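Side-chain contacts in jacalin-type lectin domain-containing protein (Musa acuminata, PDB 7KMU), which binds mannose-containing sugars as a mannose-specific jacalin-related lectin with antiviral and mitogenic activity: residues F44-G48 with L49-Q53; G126-G129 with S130-A134. One frame throughout, in Å; residues are numbered along the deposited sequence. Where two conformers were deposited one is given.

Contact 1. Residues F44-G48 with L49-Q53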
loop_
_atom_site.group_PDB
_atom_site.type_symbol
_atom_site.label_atom_id
_atom_site.label_comp_id
_atom_site.label_asym_id
_atom_site.label_seq_id
_atom_site.Cartn_x
_atom_site.Cartn_y
_atom_site.Cartn_z
ATOM N N PHE B 44 12.622 -6.138 -17.862
ATOM C CA PHE B 44 13.241 -6.551 -16.626
ATOM C C PHE B 44 14.172 -7.725 -16.826
ATOM O O PHE B 44 14.036 -8.462 -17.805
ATOM C CB PHE B 44 12.150 -6.898 -15.596
ATOM C CG PHE B 44 11.242 -8.017 -16.035
ATOM C CD1 PHE B 44 10.110 -7.758 -16.801
ATOM C CD2 PHE B 44 11.507 -9.336 -15.668
ATOM C CE1 PHE B 44 9.280 -8.798 -17.227
ATOM C CE2 PHE B 44 10.679 -10.375 -16.098
ATOM C CZ PHE B 44 9.554 -10.096 -16.845
ATOM N N THR B 45 15.060 -7.931 -15.850
ATOM C CA THR B 45 16.063 -8.990 -15.880
ATOM C C THR B 45 15.915 -9.917 -14.686
ATOM O O THR B 45 15.740 -9.464 -13.550
ATOM C CB THR B 45 17.455 -8.380 -15.983
ATOM O OG1 THR B 45 17.528 -7.600 -17.179
ATOM C CG2 THR B 45 18.562 -9.453 -16.030
ATOM N N ARG B 46 15.997 -11.226 -14.952
ATOM C CA ARG B 46 15.834 -12.270 -13.956
ATOM C C ARG B 46 16.513 -13.530 -14.523
ATOM O O ARG B 46 16.285 -13.860 -15.681
ATOM C CB ARG B 46 14.299 -12.483 -13.797
ATOM C CG ARG B 46 13.822 -13.541 -12.836
ATOM C CD ARG B 46 12.333 -13.384 -12.554
ATOM N NE ARG B 46 11.438 -13.664 -13.686
ATOM C CZ ARG B 46 10.245 -13.088 -13.847
ATOM N NH1 ARG B 46 9.826 -12.162 -12.996
ATOM N NH2 ARG B 46 9.480 -13.409 -14.880
ATOM N N TYR B 47 17.369 -14.204 -13.728
ATOM C CA TYR B 47 18.003 -15.482 -14.126
ATOM C C TYR B 47 18.789 -15.406 -15.454
ATOM O O TYR B 47 18.777 -16.358 -16.252
ATOM C CB TYR B 47 16.954 -16.616 -14.146
ATOM C CG TYR B 47 16.124 -16.699 -12.882
ATOM C CD1 TYR B 47 16.719 -16.630 -11.624
ATOM C CD2 TYR B 47 14.753 -16.906 -12.940
ATOM C CE1 TYR B 47 15.957 -16.702 -10.458
ATOM C CE2 TYR B 47 13.983 -17.007 -11.778
ATOM C CZ TYR B 47 14.594 -16.913 -10.540
ATOM O OH TYR B 47 13.833 -17.000 -9.394
ATOM N N GLY B 48 19.481 -14.283 -15.644
ATOM C CA GLY B 48 20.322 -14.053 -16.818
ATOM C C GLY B 48 19.579 -13.738 -18.096
ATOM O O GLY B 48 20.187 -13.733 -19.173
ATOM N N LEU B 49 18.269 -13.458 -17.993
ATOM C CA LEU B 49 17.400 -13.177 -19.127
ATOM C C LEU B 49 16.702 -11.849 -18.977
ATOM O O LEU B 49 16.108 -11.583 -17.923
ATOM C CB LEU B 49 16.343 -14.288 -19.262
ATOM C CG LEU B 49 16.883 -15.621 -19.796
ATOM C CD1 LEU B 49 16.097 -16.793 -19.245
ATOM C CD2 LEU B 49 16.863 -15.640 -21.305
ATOM N N THR B 50 16.767 -11.017 -20.019
ATOM C CA THR B 50 16.075 -9.728 -20.058
ATOM C C THR B 50 14.889 -9.883 -20.999
ATOM O O THR B 50 15.041 -10.360 -22.135
ATOM C CB THR B 50 17.018 -8.608 -20.512
ATOM O OG1 THR B 50 18.144 -8.545 -19.639
ATOM C CG2 THR B 50 16.331 -7.243 -20.550
ATOM N N GLU B 51 13.696 -9.517 -20.530
ATOM C CA GLU B 51 12.522 -9.621 -21.382
ATOM C C GLU B 51 11.617 -8.422 -21.217
ATOM O O GLU B 51 11.752 -7.693 -20.240
ATOM C CB GLU B 51 11.776 -10.937 -21.171
ATOM C CG GLU B 51 11.150 -11.137 -19.807
ATOM C CD GLU B 51 10.607 -12.536 -19.597
ATOM O OE1 GLU B 51 9.655 -12.923 -20.313
ATOM O OE2 GLU B 51 11.139 -13.250 -18.717
ATOM N N THR B 52 10.721 -8.229 -22.187
ATOM C CA THR B 52 9.763 -7.133 -22.223
ATOM C C THR B 52 8.372 -7.709 -22.215
ATOM O O THR B 52 8.051 -8.605 -23.007
ATOM C CB THR B 52 10.010 -6.237 -23.454
ATOM O OG1 THR B 52 11.352 -5.760 -23.436
ATOM C CG2 THR B 52 9.077 -5.047 -23.507
ATOM N N GLN B 53 7.539 -7.220 -21.292
ATOM C CA GLN B 53 6.162 -7.657 -21.226
ATOM C C GLN B 53 5.261 -6.442 -21.282
ATOM O O GLN B 53 5.477 -5.491 -20.522
ATOM C CB GLN B 53 5.887 -8.461 -19.954
ATOM C CG GLN B 53 6.585 -9.820 -19.894
ATOM C CD GLN B 53 5.970 -10.880 -20.795
ATOM O OE1 GLN B 53 4.864 -10.735 -21.340
ATOM N NE2 GLN B 53 6.678 -11.988 -20.962
HETATM O O HOH W 1 9.778 -14.991 -17.104
#
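Phe-44 and Glu-51 face each other as an antiparallel hydrogen-bonded pair, and their side chains rise side by side in the same direction. The phenyl CG sits between its own backbone N and carbonyl carbon (chi1 60°), as does the CG of Glu-51, which brings Phe-44 CZ to 3.5 Å from Glu-51 CG. Ring and carboxylate planes are 17° apart, so the two groups are nearly parallel but not coplanar, the carboxylate lying to one side of the ring plane. Gln-53 adds its CG at the ring edge, 3.9 Å from Phe-44 CE1, while its amide NE2 donates to Glu-51 OE1 on the anti side and well out of the carboxylate plane. On the other face of the sheet, the OG1 atoms of Thr-45 and Thr-50 lie 2.7 Å apart, close enough to share a hydrogen bond whose proton is not settled, and Thr-45 OG1 is hydrogen-bonded to Asp-27 OD2 on strand 25-33.

This is the closed end of a two-residue beta hairpin in the jacalin-type beta-prism fold. Its last pair is Arg-46 with Leu-49: Arg-46 N reaches Leu-49 O at 3.0 Å, and Leu-49 N returns to Arg-46 O at 3.1 Å. The guanidinium of Arg-46 turns back along the strand, with Phe-44 CE2 over one face near its rim. Arg-46 NH2 and Glu-51 OE2 are 4.2 Å apart, beyond a salt bridge, and a water spans the gap, 2.7 Å from both Arg-46 NH2 and Glu-51 OE2. Arg-46 NH1 bonds the carbonyls of Met-20 and Pro-22, fixing the group's other end. Arg-46 CG lies over one face of the Tyr-47 ring, toward its rim, and Tyr-47 and Gly-48, both with positive phi, form the corner of the type I' turn.

Contact 2. Residues G126-G129 with S130-A134. With EDO (1,2-ethanediol), chain E.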
loop_
_atom_site.group_PDB
_atom_site.type_symbol
_atom_site.label_atom_id
_atom_site.label_comp_id
_atom_site.label_asym_id
_atom_site.label_seq_id
_atom_site.Cartn_x
_atom_site.Cartn_y
_atom_site.Cartn_z
ATOM N N GLY B 126 -1.560 -7.362 -12.032
ATOM C CA GLY B 126 -2.817 -6.618 -12.106
ATOM C C GLY B 126 -3.822 -7.260 -13.022
ATOM O O GLY B 126 -3.802 -8.481 -13.202
ATOM N N ARG B 127 -4.706 -6.430 -13.583
ATOM C CA ARG B 127 -5.731 -6.851 -14.538
ATOM C C ARG B 127 -5.673 -5.890 -15.721
ATOM O O ARG B 127 -5.361 -4.711 -15.529
ATOM C CB ARG B 127 -7.121 -6.824 -13.892
ATOM C CG ARG B 127 -7.264 -7.766 -12.685
ATOM C CD ARG B 127 -8.697 -7.840 -12.199
ATOM N NE ARG B 127 -9.549 -8.601 -13.115
ATOM C CZ ARG B 127 -9.845 -9.891 -12.973
ATOM N NH1 ARG B 127 -9.360 -10.584 -11.950
ATOM N NH2 ARG B 127 -10.643 -10.494 -13.844
ATOM N N ALA B 128 -5.949 -6.376 -16.927
ATOM C CA ALA B 128 -5.898 -5.517 -18.117
ATOM C C ALA B 128 -6.734 -6.084 -19.232
ATOM O O ALA B 128 -6.920 -7.295 -19.304
ATOM C CB ALA B 128 -4.457 -5.365 -18.605
ATOM N N GLY B 129 -7.197 -5.204 -20.103
ATOM C CA GLY B 129 -7.965 -5.574 -21.288
ATOM C C GLY B 129 -7.641 -4.523 -22.330
ATOM O O GLY B 129 -6.507 -4.472 -22.817
ATOM N N SER B 130 -8.590 -3.608 -22.596
ATOM C CA SER B 130 -8.314 -2.460 -23.461
ATOM C C SER B 130 -7.376 -1.507 -22.708
ATOM O O SER B 130 -6.573 -0.794 -23.320
ATOM C CB SER B 130 -9.594 -1.687 -23.749
ATOM O OG SER B 130 -10.632 -2.572 -24.140
ATOM N N PHE B 131 -7.526 -1.472 -21.367
ATOM C CA PHE B 131 -6.769 -0.564 -20.501
ATOM C C PHE B 131 -6.195 -1.296 -19.302
ATOM O O PHE B 131 -6.340 -2.518 -19.198
ATOM C CB PHE B 131 -7.698 0.572 -20.012
ATOM C CG PHE B 131 -8.633 1.116 -21.068
ATOM C CD1 PHE B 131 -8.138 1.696 -22.232
ATOM C CD2 PHE B 131 -10.009 1.033 -20.906
ATOM C CE1 PHE B 131 -9.006 2.165 -23.225
ATOM C CE2 PHE B 131 -10.878 1.524 -21.898
ATOM C CZ PHE B 131 -10.365 2.062 -23.054
ATOM N N ILE B 132 -5.572 -0.542 -18.370
ATOM C CA ILE B 132 -5.109 -1.147 -17.128
ATOM C C ILE B 132 -6.253 -1.058 -16.118
ATOM O O ILE B 132 -6.509 0.010 -15.557
ATOM C CB ILE B 132 -3.803 -0.500 -16.597
ATOM C CG1 ILE B 132 -2.647 -0.666 -17.608
ATOM C CG2 ILE B 132 -3.419 -1.069 -15.209
ATOM C CD1 ILE B 132 -2.279 -2.187 -17.984
ATOM N N ASP B 133 -6.967 -2.179 -15.903
ATOM C CA ASP B 133 -8.083 -2.230 -14.959
ATOM C C ASP B 133 -7.602 -2.135 -13.523
ATOM O O ASP B 133 -8.275 -1.533 -12.685
ATOM C CB ASP B 133 -8.839 -3.562 -15.119
ATOM C CG ASP B 133 -9.493 -3.696 -16.481
ATOM O OD1 ASP B 133 -8.768 -3.976 -17.463
ATOM O OD2 ASP B 133 -10.721 -3.489 -16.567
ATOM N N ALA B 134 -6.478 -2.805 -13.219
ATOM C CA ALA B 134 -5.973 -2.885 -11.848
ATOM C C ALA B 134 -4.482 -3.107 -11.831
ATOM O O ALA B 134 -3.911 -3.644 -12.794
ATOM C CB ALA B 134 -6.670 -4.021 -11.108
HETATM C C1 EDO E . -10.850 -2.493 -19.820
HETATM O O1 EDO E . -9.508 -2.987 -19.857
HETATM C C2 EDO E . -11.887 -3.625 -20.018
HETATM O O2 EDO E . -11.882 -4.517 -18.919
#
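Arg-127 meets two residues of the returning strand at once: its CB lies 3.9 Å from Asp-133 CB and 4.0 Å from Ala-134 CB. That doubling is a classic beta bulge, and the backbone bears it out, since Arg-127 O accepts from Ala-134 N and, weakly and with a bent 123° angle, from Asp-133 N. The bulge turns the carboxylate of Asp-133 toward the loop, its CG lying beside the backbone N (chi1 -64°). A 1,2-ethanediol, probably from the crystallisation liquor, lies against it. Its O1 donates to Asp-133 OD1 at 2.7 Å, and its O2 donates to Asp-133 OD2 at 2.8 Å, so each carboxylate oxygen takes one hydroxyl of the diol. The same O1 accepts from Phe-131 N at 2.9 Å along an almost straight bond (168°).

The loop that presents this amide is closed by Gly-129 N bonding Phe-131 O at 3.0 Å. Ser-130 CB sits over the centre of the Phe-131 ring. On the opposite face of the hairpin, Ala-128 CB touches Ile-132 CD1 at 3.9 Å, and Ile-132, which is buried, also packs on Ile-37, Ile-40 and Ile-89. Farther out, Arg-127 carries its guanidinium away from the bulge, where NE bonds Gly-14 O in one of two deposited conformers, so this placement is not unique.

The spacing from Gly-129 to Asp-133 is the GXXXD sugar-binding motif of mannose-specific jacalin-related lectins. A carboxylate taking two neighbouring hydroxyls beside a donating loop amide is chemistry suited to a sugar, and the ethanediol probably marks where hydroxyls of a bound mannose would lie.

In the fold
From the N terminus the chain passes through strand 25-33 and runs up strand 37-46 before contact 1 closes the tight turn into strand 49-56, an outermost strand of its sheet. The chain then builds another four-stranded sheet from residues 73 to 116. Contact 2 closes the later hairpin between strands 118-128 and 132-140, the inner pair of their own sheet. The two contacts follow in series, neither nested nor crossing, with centres 22 Å apart and nearest atoms about 9 Å apart. Strand 37-46 connects them indirectly: its far part packs on Ile-132 of contact 2, whose neighbour Ile-89 brings in the remaining sheet of the prism.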